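Local coordinates for protein Rv1364c/MT1410 (Mycobacterium tuberculosis, PDB 3KE6) that probably regulates an alternative sigma factor, joining a manganese-binding phosphatase domain of the PP2C type to an anti-sigma-factor kinase-like domain, at residues Pro143-Thr148 / Asp207-Ile212; Ala182-Thr187 / Asp229-Asp234; Asp188-Arg193 / Asp234-Leu239. All blocks are in the same frame, centred on the assembly; numbering follows the deposited sequence.

Following the chain, strand 145-147 comes first, then strand 182-186 and the loop 188-193, then helices 198-212 and 227-241. Contact 1 closes the longest loop, bringing helix 198-212 back to strand 145-147. Contact 2 returns helix 227-241 to strand 182-186. Contact 3 returns the next turn of that helix to the loop that follows the strand and carries a manganese ligand. None of the three nests in another: every pair crosses, because their segments alternate along the chain. Contacts 1 and 2 reach neighbouring strands of one sheet, and contacts 2 and 3 share Asp234. Together they tie two successive helices to the sheet and the metal-site loop.

Contact 1 of 3, residues Pro143-Thr148 / Asp207-Ile212; sequences PPLLVT and DLAASI
Leu145 and Val147 meet Ala209 in a small, buried, apolar contact where a helix lies against a β-sheet. Strand 145-147 supplies the two branched side chains. Helix 198-212 supplies the single methyl group between them. The two segments together bury 123 Å².

The CB of Ala209 points at the strand and is touched by two methyls. Leu145 CD1 lies 3.7 Å from Ala209 CB. Val147 CG2 reaches Ala209 CB at the same distance, 3.7 Å. The two strand residues are two positions apart, so both point out of the same side of the strand. Leu146, between them, turns to the other side and packs on Leu177.

The torsions set the reach of each branch. Leu145 is extended: CG is anti to the backbone N (chi1 -160°), and chi2 is again near 180° (176°), which carries CD1 out to the helix. In Val147 the branch that meets the methyl is the one beside the backbone N. Its other branch, CG1, passes 4.2 Å from the carbonyl oxygen of Ala209. Because alanine has so short a side chain, the helix backbone can come close: the CA atoms of Val147 and Ala210 are 6.6 Å apart. No hydrogen bond joins the segments.

The strand is held by its neighbours instead. Backbone hydrogen bonds pair Leu145 with Leu184 and Val147 with Ala182 on strand 182-186, and Leu146 with Arg154 on strand 153-155. Leu208 and Ile212 of the helix pack on helix 227-241. A helix laid over a mostly antiparallel sheet in this way fits the layered α/β architecture of PP2C-type phosphatases, in which helices cover the outer faces of a β-sandwich.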
ATOM      1  N   PRO A 143       9.261  11.848 -13.897  1.00 53.05           N
ATOM      2  CA  PRO A 143       9.281  10.386 -13.958  1.00 52.73           C
ATOM      3  C   PRO A 143       9.792   9.773 -12.670  1.00 52.47           C
ATOM      4  O   PRO A 143      10.592  10.399 -11.990  1.00 52.40           O
ATOM      5  CB  PRO A 143      10.267  10.106 -15.107  1.00 52.77           C
ATOM      6  CG  PRO A 143      11.204  11.250 -15.050  1.00 52.55           C
ATOM      7  CD  PRO A 143      10.381  12.445 -14.646  1.00 52.24           C
ATOM      8  N   PRO A 144       9.328   8.556 -12.333  1.00 52.70           N
ATOM      9  CA  PRO A 144       9.768   7.774 -11.181  1.00 52.57           C
ATOM     10  C   PRO A 144      11.260   7.529 -11.092  1.00 52.72           C
ATOM     11  O   PRO A 144      11.929   7.395 -12.111  1.00 52.11           O
ATOM     12  CB  PRO A 144       9.072   6.438 -11.400  1.00 52.64           C
ATOM     13  CG  PRO A 144       7.838   6.789 -12.130  1.00 52.43           C
ATOM     14  CD  PRO A 144       8.237   7.873 -13.053  1.00 52.87           C
ATOM     15  N   LEU A 145      11.762   7.469  -9.858  1.00 53.32           N
ATOM     16  CA  LEU A 145      13.129   7.031  -9.579  1.00 52.84           C
ATOM     17  C   LEU A 145      13.061   5.533  -9.395  1.00 52.75           C
ATOM     18  O   LEU A 145      12.125   5.035  -8.767  1.00 53.29           O
ATOM     19  CB  LEU A 145      13.652   7.683  -8.289  1.00 52.82           C
ATOM     20  CG  LEU A 145      15.179   7.735  -8.064  1.00 54.27           C
ATOM     21  CD1 LEU A 145      15.542   8.506  -6.781  1.00 52.97           C
ATOM     22  CD2 LEU A 145      15.782   6.338  -8.029  1.00 56.75           C
ATOM     23  N   LEU A 146      14.023   4.808  -9.950  1.00 52.66           N
ATOM     24  CA  LEU A 146      14.174   3.372  -9.675  1.00 52.71           C
ATOM     25  C   LEU A 146      15.448   3.170  -8.871  1.00 52.36           C
ATOM     26  O   LEU A 146      16.516   3.541  -9.308  1.00 51.90           O
ATOM     27  CB  LEU A 146      14.249   2.572 -10.984  1.00 52.76           C
ATOM     28  CG  LEU A 146      14.759   1.122 -10.957  1.00 52.38           C
ATOM     29  CD1 LEU A 146      13.630   0.149 -10.758  1.00 54.28           C
ATOM     30  CD2 LEU A 146      15.478   0.786 -12.240  1.00 53.23           C
ATOM     31  N   VAL A 147      15.314   2.605  -7.682  1.00 52.57           N
ATOM     32  CA  VAL A 147      16.457   2.178  -6.887  1.00 52.59           C
ATOM     33  C   VAL A 147      16.504   0.666  -6.969  1.00 52.83           C
ATOM     34  O   VAL A 147      15.549  -0.019  -6.539  1.00 53.04           O
ATOM     35  CB  VAL A 147      16.318   2.595  -5.416  1.00 52.36           C
ATOM     36  CG1 VAL A 147      17.540   2.154  -4.635  1.00 50.36           C
ATOM     37  CG2 VAL A 147      16.096   4.101  -5.308  1.00 50.93           C
ATOM     38  N   THR A 148      17.580   0.137  -7.542  1.00 52.81           N
ATOM     39  CA  THR A 148      17.689  -1.300  -7.724  1.00 53.43           C
ATOM     40  C   THR A 148      18.184  -1.964  -6.453  1.00 54.10           C
ATOM     41  O   THR A 148      18.553  -1.285  -5.484  1.00 54.19           O
ATOM     42  CB  THR A 148      18.653  -1.674  -8.835  1.00 53.49           C
ATOM     43  OG1 THR A 148      19.974  -1.246  -8.469  1.00 54.38           O
ATOM     44  CG2 THR A 148      18.221  -1.066 -10.168  1.00 52.19           C
ATOM     45  N   ASP A 207      20.981  10.364  -5.962  1.00 52.93           N
ATOM     46  CA  ASP A 207      22.192   9.957  -5.226  1.00 52.88           C
ATOM     47  C   ASP A 207      21.890   9.555  -3.790  1.00 52.37           C
ATOM     48  O   ASP A 207      22.484   8.617  -3.275  1.00 52.41           O
ATOM     49  CB  ASP A 207      23.256  11.083  -5.210  1.00 52.62           C
ATOM     50  CG  ASP A 207      23.855  11.355  -6.586  1.00 53.41           C
ATOM     51  OD1 ASP A 207      23.241  10.951  -7.597  1.00 53.54           O
ATOM     52  OD2 ASP A 207      24.939  11.993  -6.659  1.00 56.07           O
ATOM     53  N   LEU A 208      20.987  10.289  -3.151  1.00 52.22           N
ATOM     54  CA  LEU A 208      20.633  10.062  -1.752  1.00 52.30           C
ATOM     55  C   LEU A 208      19.862   8.756  -1.595  1.00 51.99           C
ATOM     56  O   LEU A 208      20.132   7.967  -0.695  1.00 51.92           O
ATOM     57  CB  LEU A 208      19.798  11.235  -1.233  1.00 52.34           C
ATOM     58  CG  LEU A 208      19.520  11.370   0.265  1.00 52.46           C
ATOM     59  CD1 LEU A 208      20.783  11.170   1.109  1.00 52.42           C
ATOM     60  CD2 LEU A 208      18.901  12.753   0.524  1.00 52.90           C
ATOM     61  N   ALA A 209      18.902   8.535  -2.486  1.00 51.78           N
ATOM     62  CA  ALA A 209      18.199   7.269  -2.544  1.00 51.85           C
ATOM     63  C   ALA A 209      19.200   6.119  -2.687  1.00 51.74           C
ATOM     64  O   ALA A 209      19.053   5.076  -2.046  1.00 51.70           O
ATOM     65  CB  ALA A 209      17.194   7.268  -3.690  1.00 51.79           C
ATOM     66  N   ALA A 210      20.230   6.320  -3.505  1.00 51.56           N
ATOM     67  CA  ALA A 210      21.270   5.311  -3.687  1.00 51.44           C
ATOM     68  C   ALA A 210      22.030   5.134  -2.391  1.00 51.10           C
ATOM     69  O   ALA A 210      22.254   4.018  -1.948  1.00 50.77           O
ATOM     70  CB  ALA A 210      22.206   5.699  -4.811  1.00 51.06           C
ATOM     71  N   SER A 211      22.384   6.252  -1.774  1.00 51.53           N
ATOM     72  CA  SER A 211      23.177   6.256  -0.554  1.00 52.12           C
ATOM     73  C   SER A 211      22.468   5.511   0.580  1.00 52.31           C
ATOM     74  O   SER A 211      23.025   4.594   1.186  1.00 52.12           O
ATOM     75  CB  SER A 211      23.475   7.701  -0.144  1.00 51.92           C
ATOM     76  OG  SER A 211      24.168   7.754   1.087  1.00 52.95           O
ATOM     77  N   ILE A 212      21.228   5.905   0.850  1.00 53.00           N
ATOM     78  CA  ILE A 212      20.431   5.290   1.914  1.00 53.14           C
ATOM     79  C   ILE A 212      20.276   3.790   1.700  1.00 53.50           C
ATOM     80  O   ILE A 212      20.334   3.026   2.654  1.00 53.73           O
ATOM     81  CB  ILE A 212      19.040   5.941   2.038  1.00 53.04           C
ATOM     82  CG1 ILE A 212      19.169   7.340   2.647  1.00 52.52           C
ATOM     83  CG2 ILE A 212      18.129   5.085   2.905  1.00 52.98           C
ATOM     84  CD1 ILE A 212      17.991   8.235   2.376  1.00 52.89           C
TER

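Contact 2 of 3, residues Ala182-Thr187 / Asp229-Asp234; sequences AILFYT and DRLCSD
Leu231 meets Ala182 and Leu184, and through it helix 227-241 rests on strand 182-186. The helical segment starts at Asp229, whose OD1 forms a salt bridge with Arg226. Arg230 follows on the exposed side, with a weak hydrogen bond from NH2 to Ile212 O.

Next comes Leu231, pointing at the strand. Its CG stands opposite the backbone N (chi1 -178°). One branch does the touching: CD2 is 4.1 Å from Ala182 CB and 4.2 Å from Leu184 CD1. The Leu184 and Leu231 side chains run at a slant to each other. Ala182 and Leu184 face the helix together, while Ile183 between them points the other way, as expected in an extended strand. This is helix-on-sheet packing within the phosphatase domain, consistent with the α/β sandwich of the PP2C family.

Cys232 is turned to one side and packs on Leu251 of the neighbouring strand 249-256 and on Ala39 and Glu41 of strand 36-43 beyond it. Ser233 N closes the helical turn with a 2.7 Å hydrogen bond to Asp229 O. At Asp234 the backbone N bonds to Arg230 O.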
ATOM      1  N   ALA A 182      13.268  -1.286  -5.969  1.00 52.06           N
ATOM      2  CA  ALA A 182      12.245  -0.337  -5.543  1.00 51.73           C
ATOM      3  C   ALA A 182      12.010   0.776  -6.585  1.00 51.78           C
ATOM      4  O   ALA A 182      12.883   1.082  -7.407  1.00 51.73           O
ATOM      5  CB  ALA A 182      12.635   0.258  -4.207  1.00 51.30           C
ATOM      6  N   ILE A 183      10.824   1.375  -6.533  1.00 51.58           N
ATOM      7  CA  ILE A 183      10.468   2.480  -7.406  1.00 51.91           C
ATOM      8  C   ILE A 183       9.755   3.589  -6.623  1.00 51.11           C
ATOM      9  O   ILE A 183       8.924   3.313  -5.776  1.00 49.73           O
ATOM     10  CB  ILE A 183       9.569   1.996  -8.548  1.00 52.12           C
ATOM     11  CG1 ILE A 183       9.336   3.120  -9.556  1.00 54.11           C
ATOM     12  CG2 ILE A 183       8.242   1.519  -8.022  1.00 52.19           C
ATOM     13  CD1 ILE A 183       8.517   2.682 -10.749  1.00 53.98           C
ATOM     14  N   LEU A 184      10.092   4.842  -6.923  1.00 51.12           N
ATOM     15  CA  LEU A 184       9.631   5.990  -6.137  1.00 51.39           C
ATOM     16  C   LEU A 184       8.821   7.001  -6.964  1.00 51.56           C
ATOM     17  O   LEU A 184       9.357   7.761  -7.752  1.00 51.80           O
ATOM     18  CB  LEU A 184      10.829   6.684  -5.476  1.00 51.00           C
ATOM     19  CG  LEU A 184      11.511   5.982  -4.284  1.00 52.74           C
ATOM     20  CD1 LEU A 184      12.110   4.612  -4.636  1.00 51.99           C
ATOM     21  CD2 LEU A 184      12.597   6.859  -3.687  1.00 51.22           C
ATOM     22  N   PHE A 185       7.517   6.989  -6.769  1.00 51.93           N
ATOM     23  CA  PHE A 185       6.628   8.015  -7.296  1.00 51.77           C
ATOM     24  C   PHE A 185       6.715   9.229  -6.367  1.00 51.28           C
ATOM     25  O   PHE A 185       6.695   9.076  -5.140  1.00 51.16           O
ATOM     26  CB  PHE A 185       5.173   7.490  -7.318  1.00 53.12           C
ATOM     27  CG  PHE A 185       4.856   6.560  -8.477  1.00 54.76           C
ATOM     28  CD1 PHE A 185       3.684   6.715  -9.205  1.00 57.92           C
ATOM     29  CD2 PHE A 185       5.721   5.538  -8.840  1.00 59.71           C
ATOM     30  CE1 PHE A 185       3.389   5.872 -10.278  1.00 58.64           C
ATOM     31  CE2 PHE A 185       5.436   4.707  -9.916  1.00 59.53           C
ATOM     32  CZ  PHE A 185       4.267   4.876 -10.636  1.00 58.80           C
ATOM     33  N   TYR A 186       6.766  10.426  -6.939  1.00 50.72           N
ATOM     34  CA  TYR A 186       6.880  11.666  -6.150  1.00 50.77           C
ATOM     35  C   TYR A 186       6.236  12.841  -6.903  1.00 50.52           C
ATOM     36  O   TYR A 186       6.011  12.759  -8.111  1.00 50.53           O
ATOM     37  CB  TYR A 186       8.360  11.994  -5.896  1.00 50.57           C
ATOM     38  CG  TYR A 186       9.064  12.164  -7.193  1.00 49.07           C
ATOM     39  CD1 TYR A 186       9.201  13.406  -7.774  1.00 48.00           C
ATOM     40  CD2 TYR A 186       9.494  11.061  -7.897  1.00 51.06           C
ATOM     41  CE1 TYR A 186       9.811  13.549  -9.013  1.00 50.51           C
ATOM     42  CE2 TYR A 186      10.110  11.185  -9.123  1.00 51.28           C
ATOM     43  CZ  TYR A 186      10.261  12.432  -9.679  1.00 50.11           C
ATOM     44  OH  TYR A 186      10.854  12.552 -10.900  1.00 51.06           O
ATOM     45  N   THR A 187       5.978  13.936  -6.197  1.00 50.28           N
ATOM     46  CA  THR A 187       5.497  15.150  -6.832  1.00 50.39           C
ATOM     47  C   THR A 187       6.640  16.139  -6.947  1.00 50.97           C
ATOM     48  O   THR A 187       7.669  15.984  -6.284  1.00 51.65           O
ATOM     49  CB  THR A 187       4.315  15.799  -6.076  1.00 50.15           C
ATOM     50  OG1 THR A 187       4.592  15.843  -4.670  1.00 49.63           O
ATOM     51  CG2 THR A 187       3.039  15.025  -6.340  1.00 48.06           C
ATOM     52  N   ASP A 229      10.492   1.529   4.044  1.00 54.06           N
ATOM     53  CA  ASP A 229      10.110   2.592   4.970  1.00 54.77           C
ATOM     54  C   ASP A 229      11.247   3.591   5.139  1.00 55.22           C
ATOM     55  O   ASP A 229      11.031   4.786   4.963  1.00 55.32           O
ATOM     56  CB  ASP A 229       9.698   2.039   6.337  1.00 54.45           C
ATOM     57  CG  ASP A 229       8.460   1.202   6.264  1.00 56.84           C
ATOM     58  OD1 ASP A 229       7.619   1.474   5.392  1.00 63.26           O
ATOM     59  OD2 ASP A 229       8.319   0.267   7.067  1.00 64.12           O
ATOM     60  N   ARG A 230      12.451   3.115   5.467  1.00 55.44           N
ATOM     61  CA  ARG A 230      13.568   4.036   5.662  1.00 55.88           C
ATOM     62  C   ARG A 230      14.024   4.668   4.345  1.00 55.56           C
ATOM     63  O   ARG A 230      14.383   5.832   4.317  1.00 55.72           O
ATOM     64  CB  ARG A 230      14.726   3.371   6.403  1.00 55.94           C
ATOM     65  CG  ARG A 230      15.647   2.535   5.569  1.00 56.26           C
ATOM     66  CD  ARG A 230      16.543   1.691   6.457  1.00 58.31           C
ATOM     67  NE  ARG A 230      17.059   0.538   5.722  1.00 65.94           N
ATOM     68  CZ  ARG A 230      18.158   0.542   4.968  1.00 66.40           C
ATOM     69  NH1 ARG A 230      18.513  -0.570   4.333  1.00 66.29           N
ATOM     70  NH2 ARG A 230      18.899   1.641   4.840  1.00 63.93           N
ATOM     71  N   LEU A 231      13.985   3.917   3.253  1.00 55.43           N
ATOM     72  CA  LEU A 231      14.266   4.504   1.953  1.00 55.63           C
ATOM     73  C   LEU A 231      13.339   5.679   1.693  1.00 55.98           C
ATOM     74  O   LEU A 231      13.769   6.694   1.138  1.00 56.88           O
ATOM     75  CB  LEU A 231      14.107   3.489   0.815  1.00 55.72           C
ATOM     76  CG  LEU A 231      14.438   4.023  -0.591  1.00 55.15           C
ATOM     77  CD1 LEU A 231      15.777   4.764  -0.587  1.00 51.34           C
ATOM     78  CD2 LEU A 231      14.451   2.898  -1.619  1.00 54.78           C
ATOM     79  N   CYS A 232      12.078   5.536   2.085  1.00 55.90           N
ATOM     80  CA  CYS A 232      11.061   6.564   1.866  1.00 55.67           C
ATOM     81  C   CYS A 232      11.218   7.697   2.861  1.00 55.53           C
ATOM     82  O   CYS A 232      11.287   8.860   2.482  1.00 55.27           O
ATOM     83  CB  CYS A 232       9.663   5.968   2.018  1.00 55.72           C
ATOM     84  SG  CYS A 232       8.328   7.157   1.769  1.00 57.20           S
ATOM     85  N   SER A 233      11.271   7.330   4.136  1.00 55.43           N
ATOM     86  CA  SER A 233      11.387   8.266   5.239  1.00 55.50           C
ATOM     87  C   SER A 233      12.678   9.105   5.148  1.00 55.55           C
ATOM     88  O   SER A 233      12.630  10.342   5.150  1.00 55.36           O
ATOM     89  CB  SER A 233      11.338   7.484   6.559  1.00 55.29           C
ATOM     90  OG  SER A 233      10.949   8.300   7.640  1.00 57.09           O
ATOM     91  N   ASP A 234      13.825   8.440   5.037  1.00 55.67           N
ATOM     92  CA  ASP A 234      15.114   9.132   5.165  1.00 56.04           C
ATOM     93  C   ASP A 234      15.448  10.014   3.969  1.00 56.11           C
ATOM     94  O   ASP A 234      15.990  11.111   4.129  1.00 55.93           O
ATOM     95  CB  ASP A 234      16.255   8.139   5.431  1.00 56.15           C
ATOM     96  CG  ASP A 234      16.151   7.490   6.793  1.00 57.16           C
ATOM     97  OD1 ASP A 234      15.691   8.165   7.739  1.00 60.14           O
ATOM     98  OD2 ASP A 234      16.524   6.307   6.925  1.00 58.50           O
TER

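Contact 3 of 3, residues Asp188-Arg193 / Asp234-Leu239; sequences DGLIER and DTLELL. With MN (manganese (II) ion), chain F.
Arg193 and Leu190 of the loop 188-193 meet Leu239, and Leu190 also reaches Leu236, on helix 227-241. The contact is buried and mainly apolar, with one charged side chain, Arg193, built into it.

Arg193 can be followed outward. CB points toward the helix. CG stands beside the backbone N, and CD comes 3.4 Å from the carbonyl oxygen of Leu239. A bend at chi3 (-82°) then turns the chain, and NE lies 4.3 Å from Leu239 CD1. Leu239 CD2 sits over one face of the guanidinium, while Leu190 O lies at its edge and in its plane. NH1 is 3.1 Å from Leu239 O. NH2 makes a salt bridge to Glu204 OE1, which probably offsets the charge of this buried group.

Beside it, Leu190 carries the apolar part. Its CD1 is 3.7 Å from Leu239 CD1 and 4.2 Å from Leu236 CG. The Leu190 and Leu239 side chains cross at about a right angle.

Asp188, at the start of the segment, lies away from the helix. OD1 of Asp188 binds manganese at 2.2 Å, together with three waters, Asp71 and Asp247. One of those waters also donates a hydrogen bond to Asp188 OD2. A 2.8 Å bond from Glu192 N to Asp188 O folds the loop into a turn. A carboxylate-bound metal of this kind is characteristic of PP2C-type phosphatases, whose metal sites are built from aspartates.

In the chain the loop joins strand 182-186 to helix 198-212. In space Leu190 and Leu236 pack together on Val249 of strand 249-256, and Leu239 packs on Leu208 of helix 198-212.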
ATOM      1  N   ASP A 188       6.439  17.160  -7.782  1.00 50.96           N
ATOM      2  CA  ASP A 188       7.465  18.147  -8.092  1.00 50.88           C
ATOM      3  C   ASP A 188       7.929  18.934  -6.869  1.00 50.84           C
ATOM      4  O   ASP A 188       9.006  19.548  -6.877  1.00 50.58           O
ATOM      5  CB  ASP A 188       7.004  19.096  -9.230  1.00 51.05           C
ATOM      6  CG  ASP A 188       5.740  19.909  -8.891  1.00 53.14           C
ATOM      7  OD1 ASP A 188       5.251  19.885  -7.739  1.00 61.25           O
ATOM      8  OD2 ASP A 188       5.220  20.579  -9.808  1.00 55.56           O
ATOM      9  N   GLY A 189       7.122  18.910  -5.815  1.00 50.88           N
ATOM     10  CA  GLY A 189       7.501  19.543  -4.561  1.00 51.11           C
ATOM     11  C   GLY A 189       8.772  18.962  -3.984  1.00 50.98           C
ATOM     12  O   GLY A 189       9.514  19.651  -3.294  1.00 50.99           O
ATOM     13  N   LEU A 190       9.031  17.693  -4.274  1.00 50.97           N
ATOM     14  CA  LEU A 190      10.200  17.017  -3.741  1.00 51.38           C
ATOM     15  C   LEU A 190      11.482  17.533  -4.366  1.00 51.79           C
ATOM     16  O   LEU A 190      12.502  17.644  -3.690  1.00 52.34           O
ATOM     17  CB  LEU A 190      10.078  15.509  -3.959  1.00 51.25           C
ATOM     18  CG  LEU A 190      11.052  14.607  -3.202  1.00 50.54           C
ATOM     19  CD1 LEU A 190      11.106  14.901  -1.696  1.00 46.52           C
ATOM     20  CD2 LEU A 190      10.657  13.175  -3.460  1.00 50.61           C
ATOM     21  N   ILE A 191      11.435  17.868  -5.647  1.00 52.16           N
ATOM     22  CA  ILE A 191      12.648  18.281  -6.344  1.00 52.90           C
ATOM     23  C   ILE A 191      12.737  19.778  -6.656  1.00 53.16           C
ATOM     24  O   ILE A 191      13.808  20.250  -6.985  1.00 53.17           O
ATOM     25  CB  ILE A 191      12.899  17.433  -7.614  1.00 53.07           C
ATOM     26  CG1 ILE A 191      11.689  17.457  -8.555  1.00 53.59           C
ATOM     27  CG2 ILE A 191      13.241  15.989  -7.208  1.00 52.42           C
ATOM     28  CD1 ILE A 191      11.956  16.776  -9.891  1.00 53.32           C
ATOM     29  N   GLU A 192      11.631  20.516  -6.534  1.00 53.72           N
ATOM     30  CA  GLU A 192      11.644  21.979  -6.705  1.00 53.96           C
ATOM     31  C   GLU A 192      11.656  22.672  -5.348  1.00 53.89           C
ATOM     32  O   GLU A 192      10.732  23.407  -5.002  1.00 53.68           O
ATOM     33  CB  GLU A 192      10.444  22.454  -7.524  1.00 53.53           C
ATOM     34  CG  GLU A 192      10.295  21.744  -8.853  1.00 54.75           C
ATOM     35  CD  GLU A 192       9.819  22.662  -9.964  1.00 55.49           C
ATOM     36  OE1 GLU A 192       8.614  22.588 -10.313  1.00 57.94           O
ATOM     37  OE2 GLU A 192      10.654  23.456 -10.480  1.00 61.84           O
ATOM     38  N   ARG A 193      12.724  22.430  -4.598  1.00 54.21           N
ATOM     39  CA  ARG A 193      12.899  22.964  -3.245  1.00 54.54           C
ATOM     40  C   ARG A 193      13.526  24.365  -3.325  1.00 54.51           C
ATOM     41  O   ARG A 193      14.286  24.643  -4.256  1.00 53.82           O
ATOM     42  CB  ARG A 193      13.793  22.016  -2.417  1.00 54.53           C
ATOM     43  CG  ARG A 193      13.302  20.554  -2.426  1.00 55.00           C
ATOM     44  CD  ARG A 193      14.271  19.568  -1.783  1.00 55.11           C
ATOM     45  NE  ARG A 193      15.354  19.140  -2.678  1.00 55.52           N
ATOM     46  CZ  ARG A 193      16.658  19.345  -2.472  1.00 55.84           C
ATOM     47  NH1 ARG A 193      17.099  19.979  -1.388  1.00 55.89           N
ATOM     48  NH2 ARG A 193      17.542  18.908  -3.363  1.00 56.63           N
ATOM     49  N   ASP A 234      13.825   8.440   5.037  1.00 55.67           N
ATOM     50  CA  ASP A 234      15.114   9.132   5.165  1.00 56.04           C
ATOM     51  C   ASP A 234      15.448  10.014   3.969  1.00 56.11           C
ATOM     52  O   ASP A 234      15.990  11.111   4.129  1.00 55.93           O
ATOM     53  CB  ASP A 234      16.255   8.139   5.431  1.00 56.15           C
ATOM     54  CG  ASP A 234      16.151   7.490   6.793  1.00 57.16           C
ATOM     55  OD1 ASP A 234      15.691   8.165   7.739  1.00 60.14           O
ATOM     56  OD2 ASP A 234      16.524   6.307   6.925  1.00 58.50           O
ATOM     57  N   THR A 235      15.138   9.526   2.776  1.00 56.36           N
ATOM     58  CA  THR A 235      15.234  10.343   1.578  1.00 56.49           C
ATOM     59  C   THR A 235      14.546  11.680   1.791  1.00 56.66           C
ATOM     60  O   THR A 235      15.167  12.737   1.643  1.00 56.86           O
ATOM     61  CB  THR A 235      14.574   9.655   0.383  1.00 56.43           C
ATOM     62  OG1 THR A 235      15.498   8.736  -0.204  1.00 55.93           O
ATOM     63  CG2 THR A 235      14.152  10.670  -0.653  1.00 56.97           C
ATOM     64  N   LEU A 236      13.270  11.630   2.163  1.00 56.63           N
ATOM     65  CA  LEU A 236      12.455  12.846   2.220  1.00 56.93           C
ATOM     66  C   LEU A 236      12.913  13.840   3.295  1.00 57.03           C
ATOM     67  O   LEU A 236      12.904  15.049   3.066  1.00 56.59           O
ATOM     68  CB  LEU A 236      10.975  12.502   2.393  1.00 56.66           C
ATOM     69  CG  LEU A 236       9.991  13.659   2.170  1.00 56.83           C
ATOM     70  CD1 LEU A 236       8.780  13.200   1.375  1.00 56.98           C
ATOM     71  CD2 LEU A 236       9.560  14.298   3.508  1.00 57.30           C
ATOM     72  N   GLU A 237      13.341  13.320   4.443  1.00 57.36           N
ATOM     73  CA  GLU A 237      13.711  14.157   5.592  1.00 57.62           C
ATOM     74  C   GLU A 237      15.124  14.757   5.495  1.00 57.35           C
ATOM     75  O   GLU A 237      15.374  15.826   6.049  1.00 57.04           O
ATOM     76  CB  GLU A 237      13.515  13.376   6.901  1.00 57.57           C
ATOM     77  CG  GLU A 237      12.024  13.046   7.161  1.00 58.75           C
ATOM     78  CD  GLU A 237      11.814  11.866   8.109  1.00 59.53           C
ATOM     79  OE1 GLU A 237      12.366  11.907   9.243  1.00 63.49           O
ATOM     80  OE2 GLU A 237      11.091  10.909   7.716  1.00 61.04           O
ATOM     81  N   LEU A 238      16.034  14.086   4.794  1.00 57.11           N
ATOM     82  CA  LEU A 238      17.324  14.691   4.464  1.00 56.95           C
ATOM     83  C   LEU A 238      17.164  15.709   3.326  1.00 56.93           C
ATOM     84  O   LEU A 238      17.724  16.804   3.390  1.00 56.78           O
ATOM     85  CB  LEU A 238      18.370  13.632   4.107  1.00 56.58           C
ATOM     86  CG  LEU A 238      18.895  12.837   5.303  1.00 56.47           C
ATOM     87  CD1 LEU A 238      19.608  11.559   4.874  1.00 55.98           C
ATOM     88  CD2 LEU A 238      19.811  13.698   6.141  1.00 56.79           C
ATOM     89  N   LEU A 239      16.394  15.366   2.294  1.00 56.99           N
ATOM     90  CA  LEU A 239      16.143  16.314   1.202  1.00 57.15           C
ATOM     91  C   LEU A 239      15.555  17.641   1.696  1.00 57.34           C
ATOM     92  O   LEU A 239      15.858  18.695   1.136  1.00 57.71           O
ATOM     93  CB  LEU A 239      15.212  15.733   0.133  1.00 57.04           C
ATOM     94  CG  LEU A 239      15.733  14.771  -0.940  1.00 56.62           C
ATOM     95  CD1 LEU A 239      14.818  14.861  -2.159  1.00 56.14           C
ATOM     96  CD2 LEU A 239      17.171  15.036  -1.347  1.00 54.37           C
TER
HETATM   97 MN    MN F   2       3.305  20.910  -7.458  1.00 73.68          MN
HETATM   98  O   HOH W   1       3.747  22.413  -9.011  1.00 73.09           O
HETATM   99  O   HOH W   2       1.771  22.267  -6.617  1.00 70.76           O
HETATM  100  O   HOH W   3       3.235  19.700  -5.603  1.00 72.84           O